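Local coordinates for DUF1896 domain-containing protein (Porphyromonas gingivalis, PDB 2APL) that is of unknown function but folds as a mainly helical chain with the domain that defines the DUF1896 family, at residues N21-E26 with R74-V79; T35-E40 with L66-H71; Q109-K114 with T132-T137. One frame throughout, in Å; residues are numbered along the deposited sequence.

Overall arrangement
The chain is mainly helical and has no strands. Contact 1, near the centre of the chain, lies between contacts 2 and 3 and joins the end of helix 3-23 to the start of helix 74-85. Contact 2 ties helix 31-51 to the end of helix 55-67, and in sequence both its segments fall between those of contact 1; the centres lie about 16 Å apart, and the contacts touch where Phe24 CE2 lies 3.1 Å from Leu70 O. Contact 3 packs helix 106-112 on helix 126-143, its centre about 15 Å from that of contact 1, which it meets through Thr77 CG2 and Leu134 CD1 at 3.5 Å. Contacts 2 and 3 stay about 11 Å apart at their nearest atoms.

Contact 1: residues N21-E26 with R74-V79; sequences NEHFPE and RYDTLV
Tyr75 lays one face of its ring against Pro25, whose CG stands over the ring centre, 3.9 Å from the centroid, a CH-pi contact. The other face is taken by Val79 CG2, one turn further along the same helix, so the phenol is held between a proline from the other segment and a valine from its own. The C-terminal end of helix 3-23 here packs on the N-terminal turn of helix 74-85 in a mainly helical fold: helix 3-23 finishes at His23, Phe24 is the first residue to leave helical geometry, and the residues that follow, Pro25 and Glu26, lie against the first turn of helix 74-85. CB of Tyr75 points toward segment 21-26, and chi1 169° sets CG anti to the backbone N.

Beside this stack, His23 and Asp76 form a His-carboxylate hydrogen bond. ND1 of His23 donates to OD2 of Asp76 over 2.5 Å, a length whose exact value is doubtful, with an N-H...O angle of 150°; OD2 receives it on its syn lone pair and sits somewhat out of the imidazole plane. Ring and carboxylate planes are steeply turned against each other, 76° apart. The His23 ring also meets that of Tyr19.

Where the helices begin and end, backbone polar groups need partners beyond their own helix. His23 O is bonded to Ser73 OG, which also bonds Asp76 N, and one water completes the link between the segments. That water accepts from Tyr75 N at 3.0 Å and donates both to Glu26 OE2, at 2.6 Å, and to His23 O, at 3.3 Å. The Glu26 chain bends at chi2, and its other carboxylate oxygen, OE1, comes within 4.1 Å of Tyr75 CB.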
# COMPACT_ATOMS: atom_id res chain seq x y z
N ASN A 21 0.64 -4.66 6.72
CA ASN A 21 -0.05 -5.92 6.75
C ASN A 21 -1.31 -5.81 5.91
O ASN A 21 -1.64 -6.77 5.15
CB ASN A 21 -0.47 -6.35 8.15
CG ASN A 21 0.67 -6.85 8.99
OD1 ASN A 21 1.81 -7.09 8.50
ND2 ASN A 21 0.40 -6.93 10.32
N GLU A 22 -1.99 -4.66 5.98
CA GLU A 22 -3.27 -4.57 5.26
C GLU A 22 -3.13 -4.22 3.77
O GLU A 22 -3.88 -4.70 2.96
CB GLU A 22 -4.19 -3.52 5.92
CG GLU A 22 -4.60 -3.88 7.37
CD GLU A 22 -5.29 -2.72 8.12
OE1 GLU A 22 -4.95 -1.53 7.86
OE2 GLU A 22 -6.16 -3.00 9.00
N HIS A 23 -2.16 -3.37 3.45
CA HIS A 23 -2.16 -2.64 2.18
C HIS A 23 -0.94 -2.98 1.30
O HIS A 23 -0.94 -2.74 0.10
CB HIS A 23 -2.13 -1.11 2.45
CG HIS A 23 -3.37 -0.60 3.14
ND1 HIS A 23 -4.61 -0.58 2.52
CD2 HIS A 23 -3.57 -0.15 4.40
CE1 HIS A 23 -5.51 -0.10 3.37
NE2 HIS A 23 -4.91 0.16 4.51
N PHE A 24 0.12 -3.47 1.95
CA PHE A 24 1.36 -3.86 1.25
C PHE A 24 1.89 -5.16 1.83
O PHE A 24 3.02 -5.19 2.37
CB PHE A 24 2.40 -2.76 1.40
CG PHE A 24 2.00 -1.45 0.81
CD1 PHE A 24 2.37 -1.10 -0.50
CD2 PHE A 24 1.26 -0.54 1.57
CE1 PHE A 24 2.02 0.11 -1.04
CE2 PHE A 24 0.93 0.73 1.01
CZ PHE A 24 1.31 1.05 -0.28
N PRO A 25 1.06 -6.24 1.79
CA PRO A 25 1.46 -7.47 2.48
C PRO A 25 2.83 -7.92 2.00
O PRO A 25 3.57 -8.50 2.78
CB PRO A 25 0.36 -8.47 2.13
CG PRO A 25 -0.41 -7.86 0.95
CD PRO A 25 -0.28 -6.37 1.16
N GLU A 26 3.17 -7.63 0.76
CA GLU A 26 4.46 -8.01 0.20
C GLU A 26 5.66 -7.34 0.85
O GLU A 26 6.79 -7.88 0.79
CB GLU A 26 4.49 -7.80 -1.34
CG GLU A 26 4.42 -6.32 -1.82
CD GLU A 26 2.99 -5.69 -1.76
OE1 GLU A 26 2.00 -6.42 -1.45
OE2 GLU A 26 2.88 -4.46 -2.01
N ARG A 74 -0.65 -0.94 -5.05
CA ARG A 74 -0.93 -1.91 -6.15
C ARG A 74 -1.80 -3.07 -5.69
O ARG A 74 -2.74 -3.42 -6.38
CB ARG A 74 0.36 -2.40 -6.80
CG ARG A 74 1.15 -1.22 -7.43
CD ARG A 74 2.46 -1.67 -8.05
NE ARG A 74 3.30 -2.31 -7.02
CZ ARG A 74 4.32 -3.13 -7.26
NH1 ARG A 74 4.70 -3.42 -8.53
NH2 ARG A 74 4.96 -3.67 -6.24
N TYR A 75 -1.48 -3.64 -4.52
CA TYR A 75 -2.29 -4.71 -3.93
C TYR A 75 -3.75 -4.32 -3.81
O TYR A 75 -4.61 -5.04 -4.33
CB TYR A 75 -1.72 -5.17 -2.61
CG TYR A 75 -2.65 -6.09 -1.84
CD1 TYR A 75 -2.65 -7.47 -2.09
CD2 TYR A 75 -3.55 -5.58 -0.89
CE1 TYR A 75 -3.54 -8.33 -1.41
CE2 TYR A 75 -4.43 -6.44 -0.17
CZ TYR A 75 -4.40 -7.80 -0.43
OH TYR A 75 -5.23 -8.64 0.23
N ASP A 76 -4.03 -3.19 -3.15
CA ASP A 76 -5.40 -2.69 -3.01
C ASP A 76 -6.09 -2.47 -4.36
O ASP A 76 -7.29 -2.72 -4.50
CB ASP A 76 -5.42 -1.37 -2.20
CG ASP A 76 -5.20 -1.57 -0.67
OD1 ASP A 76 -5.10 -2.73 -0.19
OD2 ASP A 76 -5.11 -0.53 0.05
N THR A 77 -5.35 -1.94 -5.34
CA THR A 77 -5.90 -1.65 -6.67
C THR A 77 -6.36 -2.97 -7.38
O THR A 77 -7.47 -3.05 -7.95
CB THR A 77 -4.87 -0.90 -7.54
OG1 THR A 77 -4.57 0.34 -6.93
CG2 THR A 77 -5.43 -0.59 -8.97
N LEU A 78 -5.53 -4.01 -7.27
CA LEU A 78 -5.87 -5.32 -7.87
C LEU A 78 -7.09 -5.93 -7.17
O LEU A 78 -7.99 -6.44 -7.84
CB LEU A 78 -4.67 -6.28 -7.77
CG LEU A 78 -3.53 -5.89 -8.70
CD1 LEU A 78 -2.28 -6.65 -8.31
CD2 LEU A 78 -3.88 -6.16 -10.18
N VAL A 79 -7.12 -5.84 -5.84
CA VAL A 79 -8.25 -6.38 -5.05
C VAL A 79 -9.55 -5.71 -5.48
O VAL A 79 -10.55 -6.36 -5.71
CB VAL A 79 -8.00 -6.23 -3.52
CG1 VAL A 79 -9.26 -6.41 -2.74
CG2 VAL A 79 -6.95 -7.23 -3.05
O HOH W 1 0.78 -3.06 -2.66

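Contact 2: residues T35-E40 with L66-H71; sequences TARSDE and LYQGLH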
# COMPACT_ATOMS: atom_id res chain seq x y z
N THR A 35 11.84 -0.73 10.58
CA THR A 35 12.76 -0.10 11.57
C THR A 35 13.11 1.33 11.13
O THR A 35 12.97 2.31 11.91
CB THR A 35 14.03 -0.95 11.70
OG1 THR A 35 13.64 -2.28 12.07
CG2 THR A 35 15.01 -0.37 12.74
N ALA A 36 13.55 1.45 9.89
CA ALA A 36 14.04 2.74 9.42
C ALA A 36 12.91 3.78 9.34
O ALA A 36 13.11 4.92 9.75
CB ALA A 36 14.69 2.58 8.14
N ARG A 37 11.75 3.39 8.82
CA ARG A 37 10.63 4.31 8.73
C ARG A 37 10.03 4.68 10.13
O ARG A 37 9.71 5.85 10.39
CB ARG A 37 9.56 3.73 7.79
CG ARG A 37 8.35 4.61 7.57
CD ARG A 37 8.78 5.96 6.98
NE ARG A 37 9.30 5.92 5.62
CZ ARG A 37 8.55 5.99 4.53
NH1 ARG A 37 7.22 6.03 4.60
NH2 ARG A 37 9.15 6.02 3.34
N SER A 38 9.93 3.72 11.03
CA SER A 38 9.51 4.01 12.40
C SER A 38 10.46 5.00 13.13
O SER A 38 9.98 5.89 13.84
CB SER A 38 9.33 2.70 13.18
OG SER A 38 8.33 1.90 12.51
N ASP A 39 11.78 4.80 12.98
CA ASP A 39 12.81 5.72 13.45
C ASP A 39 12.63 7.14 12.87
O ASP A 39 12.71 8.12 13.63
CB ASP A 39 14.21 5.22 13.04
CG ASP A 39 14.75 4.10 13.94
OD1 ASP A 39 14.04 3.72 14.90
OD2 ASP A 39 15.91 3.62 13.71
N GLU A 40 12.39 7.24 11.56
CA GLU A 40 12.10 8.54 10.96
C GLU A 40 10.88 9.25 11.55
O GLU A 40 10.91 10.50 11.70
CB GLU A 40 11.87 8.47 9.43
CG GLU A 40 12.99 7.96 8.64
CD GLU A 40 12.63 7.79 7.16
OE1 GLU A 40 11.80 8.60 6.58
OE2 GLU A 40 13.21 6.84 6.59
N LEU A 66 5.39 8.68 8.58
CA LEU A 66 5.27 7.22 8.60
C LEU A 66 4.73 6.64 7.27
O LEU A 66 5.25 5.67 6.73
CB LEU A 66 4.37 6.84 9.77
CG LEU A 66 4.45 5.41 10.29
CD1 LEU A 66 5.83 5.24 10.97
CD2 LEU A 66 3.27 5.14 11.26
N TYR A 67 3.68 7.28 6.75
CA TYR A 67 2.90 6.81 5.60
C TYR A 67 3.30 7.37 4.26
O TYR A 67 2.76 6.96 3.21
CB TYR A 67 1.41 7.09 5.85
CG TYR A 67 0.80 6.34 7.03
CD1 TYR A 67 1.06 4.98 7.26
CD2 TYR A 67 -0.05 6.99 7.93
CE1 TYR A 67 0.50 4.29 8.36
CE2 TYR A 67 -0.61 6.32 9.04
CZ TYR A 67 -0.36 4.96 9.21
OH TYR A 67 -0.95 4.31 10.28
N GLN A 68 4.24 8.31 4.28
CA GLN A 68 4.73 8.98 3.10
C GLN A 68 5.12 7.99 1.96
O GLN A 68 5.90 7.08 2.19
CB GLN A 68 5.96 9.80 3.52
CG GLN A 68 7.01 9.89 2.48
CD GLN A 68 6.60 10.87 1.51
OE1 GLN A 68 6.01 11.89 1.91
NE2 GLN A 68 6.83 10.59 0.21
N GLY A 69 4.58 8.23 0.76
CA GLY A 69 4.86 7.39 -0.44
C GLY A 69 4.21 6.02 -0.36
O GLY A 69 4.41 5.20 -1.23
N LEU A 70 3.43 5.77 0.68
CA LEU A 70 2.73 4.50 0.81
C LEU A 70 1.21 4.67 0.68
O LEU A 70 0.46 3.79 1.04
CB LEU A 70 3.04 3.84 2.15
CG LEU A 70 4.50 3.43 2.39
CD1 LEU A 70 4.58 3.03 3.86
CD2 LEU A 70 4.93 2.26 1.43
N HIS A 71 0.75 5.80 0.14
CA HIS A 71 -0.69 5.99 -0.08
C HIS A 71 -1.29 5.23 -1.23
O HIS A 71 -2.47 4.86 -1.16
CB HIS A 71 -1.03 7.48 -0.19
CG HIS A 71 -0.73 8.25 1.06
ND1 HIS A 71 -1.63 9.11 1.64
CD2 HIS A 71 0.37 8.27 1.86
CE1 HIS A 71 -1.11 9.62 2.75
NE2 HIS A 71 0.11 9.13 2.90
O HOH W 2 7.80 5.49 0.81
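The turn that closes helix 55-67 is gripped by an arginine of helix 31-51. Arg37 NH1 donates to one carbonyl oxygen at the end of the helix, Leu66 O, at 2.9 Å (N-H...O 155°) and to one in the turn, Gln68 O, also at 2.9 Å. The two bonds differ in approach: NH1 meets Gln68 O in the carbonyl plane, on a lone pair, but stands above the carbonyl plane of Leu66, whose oxygen lies almost in the guanidinium plane. Arg37 CG is anti to the backbone N (chi1 -178°), and bends at chi2 and chi3 fold the chain over Leu66 O, which CG approaches to 3.4 Å. Tyr67 to Leu70 form a type II beta turn, closed by Leu70 N to Tyr67 O, with Gly69 at positive phi; the arginine joins the last helical turn to this reversal. Asp119 takes the N-H groups of Gly69 and His71. Water 2 doubles the grip on Gln68 O, donating to it at 2.8 Å while accepting from Arg37 NH2. The Leu66 side chain turns its CD1 to the backbone of helix 31-51, 4.1 Å from Ser38 CA, and Leu70 CD1 lies 4.1 Å from Arg37 NH1.

Contact 3: residues Q109-K114 with T132-T137; sequences QSVFAK and TELTGT
Val111 holds CG1 anti to its backbone N (chi1 167°), which carries that methyl to Leu134 and Glu133, while Leu134 sets its own CG anti to the carbonyl carbon (chi1 -70°) and meets both Val111 and Phe112. Both valine methyls touch Glu133 CG, CG1 at 3.8 Å and CG2 at 4.0 Å. CG1 also meets Leu134 CD2, at 3.7 Å, and CG2 also Thr137 OG1, at 3.5 Å. Val111 and Glu133 run antiparallel alongside each other, as do Val111 and Thr137, whereas Val111 and Leu134 meet at a slant.

Leu134 approaches one side of the Phe112 ring with both methyls. Its CD2 stands over that face, offset toward the rim, 4.1 Å from the centroid and 20° off the normal, which makes a CH-pi contact. The other methyl, CD1, touches CZ of Phe112 at 3.7 Å and lies nearly as close to CE1.

The contact packs helix 106-112 against helix 126-143 in the mainly helical fold, with CA atoms nearest at Val111 and Leu134, 7.0 Å apart. The packing reaches further into the chain: Leu130, one turn before Leu134, touches both Val111 and Phe112, and from helix 74-85 the aliphatic CG of Arg74 touches Phe112 and CG2 of Thr77 touches Leu134.

A salt bridge borders the core. Lys114 NZ donates to Glu133 OE2 over 2.7 Å, using the syn lone pair of that oxygen, and the two side chains lie roughly perpendicular. Glu133 runs extended beyond CG past the valine, so its aliphatic part lines the apolar patch while its carboxylate meets the lysine. The second oxygen, OE1, is hydrogen-bonded to Tyr115 OH.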
# COMPACT_ATOMS: atom_id res chain seq x y z
N GLN A 109 2.58 -6.44 -13.84
CA GLN A 109 3.65 -5.50 -13.57
C GLN A 109 3.91 -4.48 -14.68
O GLN A 109 4.12 -3.28 -14.42
CB GLN A 109 4.94 -6.28 -13.28
CG GLN A 109 4.87 -7.14 -12.02
CD GLN A 109 6.15 -7.87 -11.77
OE1 GLN A 109 6.77 -8.37 -12.67
NE2 GLN A 109 6.53 -7.98 -10.53
N SER A 110 3.95 -4.97 -15.92
CA SER A 110 4.26 -4.13 -17.11
C SER A 110 3.21 -3.04 -17.28
O SER A 110 3.51 -1.96 -17.84
CB SER A 110 4.35 -4.98 -18.39
OG SER A 110 3.06 -5.20 -18.94
N VAL A 111 1.98 -3.32 -16.83
CA VAL A 111 0.95 -2.28 -16.82
C VAL A 111 1.24 -1.23 -15.72
O VAL A 111 1.31 -0.01 -16.03
CB VAL A 111 -0.50 -2.90 -16.65
CG1 VAL A 111 -1.51 -1.81 -16.32
CG2 VAL A 111 -0.90 -3.69 -17.89
N PHE A 112 1.40 -1.65 -14.44
CA PHE A 112 1.65 -0.68 -13.37
C PHE A 112 2.92 0.20 -13.66
O PHE A 112 2.98 1.40 -13.30
CB PHE A 112 1.85 -1.42 -12.02
CG PHE A 112 0.59 -1.85 -11.32
CD1 PHE A 112 -0.27 -0.91 -10.77
CD2 PHE A 112 0.33 -3.20 -11.10
CE1 PHE A 112 -1.41 -1.31 -10.01
CE2 PHE A 112 -0.78 -3.60 -10.37
CZ PHE A 112 -1.66 -2.65 -9.82
N ALA A 113 3.92 -0.41 -14.32
CA ALA A 113 5.22 0.24 -14.53
C ALA A 113 5.19 1.47 -15.45
O ALA A 113 6.12 2.29 -15.45
CB ALA A 113 6.25 -0.77 -15.05
N LYS A 114 4.11 1.58 -16.24
CA LYS A 114 3.91 2.70 -17.15
C LYS A 114 3.46 3.95 -16.41
O LYS A 114 3.48 5.01 -16.98
CB LYS A 114 2.88 2.36 -18.22
CG LYS A 114 3.37 1.30 -19.20
CD LYS A 114 2.57 1.29 -20.50
CE LYS A 114 1.14 0.81 -20.29
NZ LYS A 114 0.47 0.65 -21.60
N THR A 132 -8.75 0.67 -16.00
CA THR A 132 -9.28 0.10 -17.21
C THR A 132 -8.23 -0.83 -17.79
O THR A 132 -8.56 -1.93 -18.27
CB THR A 132 -9.63 1.22 -18.21
OG1 THR A 132 -10.65 2.03 -17.61
CG2 THR A 132 -10.09 0.67 -19.56
N GLU A 133 -6.96 -0.42 -17.73
CA GLU A 133 -5.94 -1.23 -18.38
C GLU A 133 -5.79 -2.55 -17.61
O GLU A 133 -5.65 -3.62 -18.21
CB GLU A 133 -4.64 -0.45 -18.51
CG GLU A 133 -3.61 -1.07 -19.36
CD GLU A 133 -2.48 -0.12 -19.75
OE1 GLU A 133 -2.39 1.04 -19.25
OE2 GLU A 133 -1.68 -0.55 -20.62
N LEU A 134 -5.78 -2.47 -16.27
CA LEU A 134 -5.72 -3.68 -15.42
C LEU A 134 -6.91 -4.64 -15.64
O LEU A 134 -6.73 -5.87 -15.72
CB LEU A 134 -5.63 -3.29 -13.93
CG LEU A 134 -4.30 -2.66 -13.47
CD1 LEU A 134 -4.53 -2.04 -12.02
CD2 LEU A 134 -3.09 -3.64 -13.52
N THR A 135 -8.12 -4.08 -15.75
CA THR A 135 -9.33 -4.85 -16.04
C THR A 135 -9.16 -5.63 -17.36
O THR A 135 -9.37 -6.86 -17.40
CB THR A 135 -10.58 -3.92 -16.05
OG1 THR A 135 -10.67 -3.20 -14.79
CG2 THR A 135 -11.87 -4.71 -16.31
N GLY A 136 -8.70 -4.93 -18.41
CA GLY A 136 -8.45 -5.53 -19.71
C GLY A 136 -7.43 -6.64 -19.72
O GLY A 136 -7.59 -7.66 -20.42
N THR A 137 -6.36 -6.44 -18.96
CA THR A 137 -5.34 -7.45 -18.77
C THR A 137 -5.89 -8.73 -18.11
O THR A 137 -5.62 -9.85 -18.56
CB THR A 137 -4.16 -6.86 -17.94
OG1 THR A 137 -3.59 -5.74 -18.68
CG2 THR A 137 -3.09 -7.93 -17.66